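PDB 2X26: putative aliphatic sulfonates-binding protein from Escherichia coli, which serves as the probable periplasmic binding component of an ABC-type transport system that takes up aliphatic sulfonates. Local coordinates for residues Leu46-Asn50 with Gly71-Val75; Asp213-Arg217 with Leu242-Thr248. All blocks are in the same frame, centred on the assembly; numbering follows the deposited sequence.

Contact 1 (Leu46-Asn50 with Gly71-Val75)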
loop_
_atom_site.group_PDB
_atom_site.type_symbol
_atom_site.label_atom_id
_atom_site.label_comp_id
_atom_site.label_asym_id
_atom_site.label_seq_id
_atom_site.Cartn_x
_atom_site.Cartn_y
_atom_site.Cartn_z
ATOM N N LEU A 46 -6.080 -8.786 -3.210
ATOM C CA LEU A 46 -6.071 -9.687 -2.051
ATOM C C LEU A 46 -6.978 -10.901 -2.288
ATOM O O LEU A 46 -6.729 -11.962 -1.758
ATOM C CB LEU A 46 -6.484 -8.972 -0.771
ATOM C CG LEU A 46 -5.431 -7.950 -0.273
ATOM C CD1 LEU A 46 -5.902 -7.291 1.036
ATOM C CD2 LEU A 46 -3.975 -8.458 -0.134
ATOM N N GLU A 47 -8.020 -10.696 -3.079
ATOM C CA GLU A 47 -8.855 -11.790 -3.561
ATOM C C GLU A 47 -7.998 -12.822 -4.302
ATOM O O GLU A 47 -8.091 -14.030 -4.069
ATOM C CB GLU A 47 -10.007 -11.245 -4.433
ATOM C CG GLU A 47 -10.962 -10.400 -3.555
ATOM C CD GLU A 47 -12.207 -9.853 -4.242
ATOM O OE1 GLU A 47 -12.226 -9.702 -5.495
ATOM O OE2 GLU A 47 -13.192 -9.576 -3.496
ATOM N N ALA A 48 -7.143 -12.341 -5.192
ATOM C CA ALA A 48 -6.245 -13.212 -5.922
ATOM C C ALA A 48 -5.252 -13.910 -4.973
ATOM O O ALA A 48 -4.998 -15.108 -5.101
ATOM C CB ALA A 48 -5.485 -12.387 -7.026
ATOM N N LEU A 49 -4.713 -13.161 -4.017
ATOM C CA LEU A 49 -3.815 -13.763 -3.065
ATOM C C LEU A 49 -4.499 -14.869 -2.289
ATOM O O LEU A 49 -3.882 -15.913 -1.961
ATOM C CB LEU A 49 -3.294 -12.650 -2.111
ATOM C CG LEU A 49 -1.965 -12.940 -1.379
ATOM C CD1 LEU A 49 -0.766 -13.204 -2.261
ATOM C CD2 LEU A 49 -1.657 -11.702 -0.566
ATOM N N ASN A 50 -5.771 -14.644 -1.959
ATOM C CA ASN A 50 -6.522 -15.581 -1.170
ATOM C C ASN A 50 -6.998 -16.859 -1.892
ATOM O O ASN A 50 -7.278 -17.853 -1.244
ATOM C CB ASN A 50 -7.736 -14.916 -0.553
ATOM C CG ASN A 50 -8.154 -15.602 0.746
ATOM O OD1 ASN A 50 -9.333 -15.872 0.992
ATOM N ND2 ASN A 50 -7.173 -15.905 1.557
ATOM N N GLY A 71 -11.603 -13.768 7.483
ATOM C CA GLY A 71 -10.960 -15.055 7.698
ATOM C C GLY A 71 -9.765 -15.356 6.794
ATOM O O GLY A 71 -9.163 -16.408 6.970
ATOM N N ALA A 72 -9.347 -14.461 5.893
ATOM C CA ALA A 72 -8.175 -14.777 5.086
ATOM C C ALA A 72 -6.944 -14.870 5.978
ATOM O O ALA A 72 -6.783 -14.084 6.941
ATOM C CB ALA A 72 -7.989 -13.809 3.950
ATOM N N ASP A 73 -6.104 -15.865 5.726
ATOM C CA ASP A 73 -4.933 -16.091 6.591
ATOM C C ASP A 73 -3.694 -15.376 6.017
ATOM O O ASP A 73 -2.555 -15.777 6.261
ATOM C CB ASP A 73 -4.656 -17.583 6.785
ATOM C CG ASP A 73 -3.595 -17.866 7.883
ATOM O OD1 ASP A 73 -3.380 -17.033 8.808
ATOM O OD2 ASP A 73 -2.962 -18.946 7.808
ATOM N N LEU A 74 -3.909 -14.274 5.333
ATOM C CA LEU A 74 -2.792 -13.568 4.672
ATOM C C LEU A 74 -1.935 -12.839 5.676
ATOM O O LEU A 74 -2.468 -12.183 6.566
ATOM C CB LEU A 74 -3.361 -12.548 3.737
ATOM C CG LEU A 74 -4.372 -13.143 2.793
ATOM C CD1 LEU A 74 -4.930 -11.977 1.948
ATOM C CD2 LEU A 74 -3.723 -14.216 1.896
ATOM N N VAL A 75 -0.619 -12.947 5.557
ATOM C CA VAL A 75 0.280 -12.427 6.590
ATOM C C VAL A 75 0.974 -11.189 6.078
ATOM O O VAL A 75 1.270 -11.092 4.857
ATOM C CB VAL A 75 1.321 -13.466 7.020
ATOM C CG1 VAL A 75 0.626 -14.621 7.732
ATOM C CG2 VAL A 75 2.162 -13.992 5.861
HETATM O O HOH W 1 -6.696 -17.494 3.603
#

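Contact 2 (Asp213-Arg217 with Leu242-Thr248)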
loop_
_atom_site.group_PDB
_atom_site.type_symbol
_atom_site.label_atom_id
_atom_site.label_comp_id
_atom_site.label_asym_id
_atom_site.label_seq_id
_atom_site.Cartn_x
_atom_site.Cartn_y
_atom_site.Cartn_z
ATOM N N ASP A 213 12.937 1.229 -5.151
ATOM C CA ASP A 213 12.277 2.477 -4.758
ATOM C C ASP A 213 13.328 3.600 -4.668
ATOM O O ASP A 213 13.061 4.717 -5.119
ATOM C CB ASP A 213 11.535 2.301 -3.419
ATOM C CG ASP A 213 10.535 3.417 -3.140
ATOM O OD1 ASP A 213 10.920 4.615 -3.151
ATOM O OD2 ASP A 213 9.375 3.113 -2.840
ATOM N N ALA A 214 14.525 3.269 -4.206
ATOM C CA ALA A 214 15.601 4.281 -4.058
ATOM C C ALA A 214 16.051 4.906 -5.401
ATOM O O ALA A 214 16.637 6.021 -5.433
ATOM C CB ALA A 214 16.738 3.685 -3.388
ATOM N N LEU A 215 15.806 4.182 -6.495
ATOM C CA LEU A 215 16.074 4.734 -7.829
ATOM C C LEU A 215 15.279 5.988 -8.065
ATOM O O LEU A 215 15.703 6.813 -8.874
ATOM C CB LEU A 215 15.793 3.696 -8.944
ATOM C CG LEU A 215 16.646 2.418 -8.839
ATOM C CD1 LEU A 215 16.183 1.403 -9.895
ATOM C CD2 LEU A 215 18.171 2.663 -8.965
ATOM N N THR A 216 14.106 6.142 -7.418
ATOM C CA THR A 216 13.334 7.373 -7.592
ATOM C C THR A 216 14.102 8.583 -7.057
ATOM O O THR A 216 13.803 9.714 -7.450
ATOM C CB THR A 216 11.926 7.360 -6.935
ATOM O OG1 THR A 216 12.058 7.290 -5.509
ATOM C CG2 THR A 216 11.091 6.209 -7.473
ATOM N N ARG A 217 15.080 8.366 -6.168
ATOM C CA ARG A 217 15.941 9.470 -5.715
ATOM C C ARG A 217 17.252 9.521 -6.491
ATOM O O ARG A 217 17.710 10.601 -6.908
ATOM C CB ARG A 217 16.222 9.389 -4.211
ATOM C CG ARG A 217 17.068 10.538 -3.685
ATOM C CD ARG A 217 17.396 10.363 -2.207
ATOM N NE ARG A 217 18.065 11.539 -1.645
ATOM C CZ ARG A 217 18.042 11.844 -0.349
ATOM N NH1 ARG A 217 17.377 11.065 0.497
ATOM N NH2 ARG A 217 18.670 12.923 0.106
ATOM N N LEU A 242 6.294 12.249 -6.337
ATOM C CA LEU A 242 7.518 11.751 -5.667
ATOM C C LEU A 242 7.936 12.663 -4.519
ATOM O O LEU A 242 8.398 12.179 -3.459
ATOM C CB LEU A 242 8.662 11.624 -6.698
ATOM C CG LEU A 242 8.480 10.519 -7.748
ATOM C CD1 LEU A 242 9.791 10.591 -8.575
ATOM C CD2 LEU A 242 8.346 9.108 -7.111
ATOM N N ASP A 243 7.733 13.977 -4.682
ATOM C CA ASP A 243 8.072 14.931 -3.635
ATOM C C ASP A 243 7.205 14.765 -2.338
ATOM O O ASP A 243 7.577 15.286 -1.287
ATOM C CB ASP A 243 7.944 16.348 -4.170
ATOM C CG ASP A 243 9.065 16.726 -5.099
ATOM O OD1 ASP A 243 10.107 16.012 -5.070
ATOM O OD2 ASP A 243 8.920 17.759 -5.828
ATOM N N HIS A 244 6.066 14.088 -2.417
ATOM C CA HIS A 244 5.238 13.888 -1.219
ATOM C C HIS A 244 5.583 12.587 -0.495
ATOM O O HIS A 244 4.902 12.236 0.469
ATOM C CB HIS A 244 3.747 13.895 -1.566
ATOM C CG HIS A 244 3.305 15.147 -2.250
ATOM N ND1 HIS A 244 2.360 15.151 -3.254
ATOM C CD2 HIS A 244 3.694 16.435 -2.084
ATOM C CE1 HIS A 244 2.176 16.392 -3.671
ATOM N NE2 HIS A 244 2.974 17.193 -2.976
ATOM N N ARG A 245 6.610 11.865 -0.963
ATOM C CA ARG A 245 6.968 10.565 -0.355
ATOM C C ARG A 245 8.208 10.676 0.487
ATOM O O ARG A 245 9.154 11.430 0.124
ATOM C CB ARG A 245 7.297 9.556 -1.446
ATOM C CG ARG A 245 6.079 9.257 -2.333
ATOM C CD ARG A 245 6.579 8.413 -3.476
ATOM N NE ARG A 245 6.596 6.999 -3.110
ATOM C CZ ARG A 245 7.651 6.183 -3.122
ATOM N NH1 ARG A 245 8.891 6.616 -3.415
ATOM N NH2 ARG A 245 7.431 4.891 -2.803
ATOM N N PRO A 246 8.214 9.993 1.630
ATOM C CA PRO A 246 9.446 9.961 2.406
ATOM C C PRO A 246 10.425 8.951 1.783
ATOM O O PRO A 246 10.031 8.166 0.917
ATOM C CB PRO A 246 8.956 9.416 3.773
ATOM C CG PRO A 246 7.898 8.491 3.419
ATOM C CD PRO A 246 7.162 9.146 2.239
ATOM N N PRO A 247 11.698 8.941 2.229
ATOM C CA PRO A 247 12.552 7.843 1.759
ATOM C C PRO A 247 11.929 6.498 2.155
ATOM O O PRO A 247 11.422 6.357 3.283
ATOM C CB PRO A 247 13.872 8.084 2.535
ATOM C CG PRO A 247 13.887 9.604 2.748
ATOM C CD PRO A 247 12.434 9.891 3.098
ATOM N N THR A 248 11.896 5.544 1.234
ATOM C CA THR A 248 11.231 4.292 1.505
ATOM C C THR A 248 12.191 3.323 2.146
ATOM O O THR A 248 13.384 3.298 1.807
ATOM C CB THR A 248 10.769 3.684 0.203
ATOM O OG1 THR A 248 9.682 4.477 -0.260
ATOM C CG2 THR A 248 10.279 2.204 0.382
HETATM O O HOH W 2 12.813 5.724 -1.601
HETATM O O HOH W 3 10.303 8.962 -3.982
#

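Contact 1 (Leu46-Asn50 with Gly71-Val75)
In the first α/β domain of this type II periplasmic binding protein, helix 42-51, a β-α-β crossover helix between strands 33-38 and 56-59, packs against the lead-in to strand 74-80. Leu74 is the central apolar residue. Its side chain lies against the helix, with CD2 3.9 Å from Leu49 CG and CD1 4.2 Å from Leu46 CD2; CD1 is also 4.1 Å from the Leu46 carbonyl O, an atom already engaged by Asn50 N within the helix (2.9 Å). Asn50 finishes this apolar patch toward solvent: its ND2 lies 3.3 Å from Ala72 CB and 3.9 Å from Leu74 CD2. No direct hydrogen bond links the segments. Instead, water 1 accepts from both Asn50 ND2 (2.6 Å) and Asp73 N (2.7 Å), bridging the helix side chain to the loop backbone. Just before this, Gly71, with positive phi, is the C-prime residue of the Schellman motif that ends helix 62-69. Leu46 also touches Pro63 and Ala67 of helix 62-69, while Asp73 turns away to a salt bridge with Arg192. Val75 pairs through its backbone with Ala190 of the antiparallel strand 186-191; strand 74-80 is outermost on that side of the sheet.

Contact 2 (Asp213-Arg217 with Leu242-Thr248)
A bidentate salt bridge joins helix 199-218 to the loop that follows helix 235-243, which lies beside the second domain of the binding-protein fold, as the contacts of His244 indicate. Arg245 presents the edge of its guanidinium to Asp213: NH1 donates to OD1 (2.9 Å) and NH2 to OD2 (2.6 Å), both nearly linear. The carboxylate has further partners. Thr248 OG1 makes a weak hydrogen bond to Asp213 OD2 (2.9 Å), and water 2 donates to Asp213 OD1 (2.7 Å) while accepting from Thr248 N (3.0 Å), so the loop backbone is tied to the same acid. Arg245 NH2 also hydrogen-bonds to a glycerol, probably from the crystallisation liquor, and NE has a hydrogen-bond partner outside the two segments. Next to the ion pair, the CB of Thr216 meets Leu242 CD2 at 4.0 Å, an apolar contact that Leu242 extends to Ile224 and Leu227 of helix 220-231. The helix is kinked here, and Asp213 O accepts from Thr216 N (2.9 Å) as well as from the Thr216 hydroxyl. His244 reaches the other domain, stacking on Tyr163 and hydrogen-bonding to Asp160. Thr216 OG1, which donates to Asp213 O (2.8 Å), accepts a hydrogen bond from water 3 (2.9 Å), and that water in turn accepts from Arg245 NH1 at 2.8 Å.

In the fold
From the N terminus, the chain first lays down strands 4-9 and 33-38, then helix 42-51. Contact 1 closes a 20-residue loop holding strand 56-59 and helix 62-69, all within the first domain. After strand 74-80 the chain crosses to build the second sheet, returns to the first as strand 186-191, and enters the C-terminal helices. There contact 2 closes a 24-residue, mostly helical loop that includes helix 220-231, joining helix 199-218 to the loop after helix 235-243. The two loops lie in series, neither nested nor crossed. The centres of contact 1 and contact 2 are about 28 Å apart, and the nearest atoms of contact 1 and contact 2 about 17 Å apart; the two lie on opposite sides of the chain's centre.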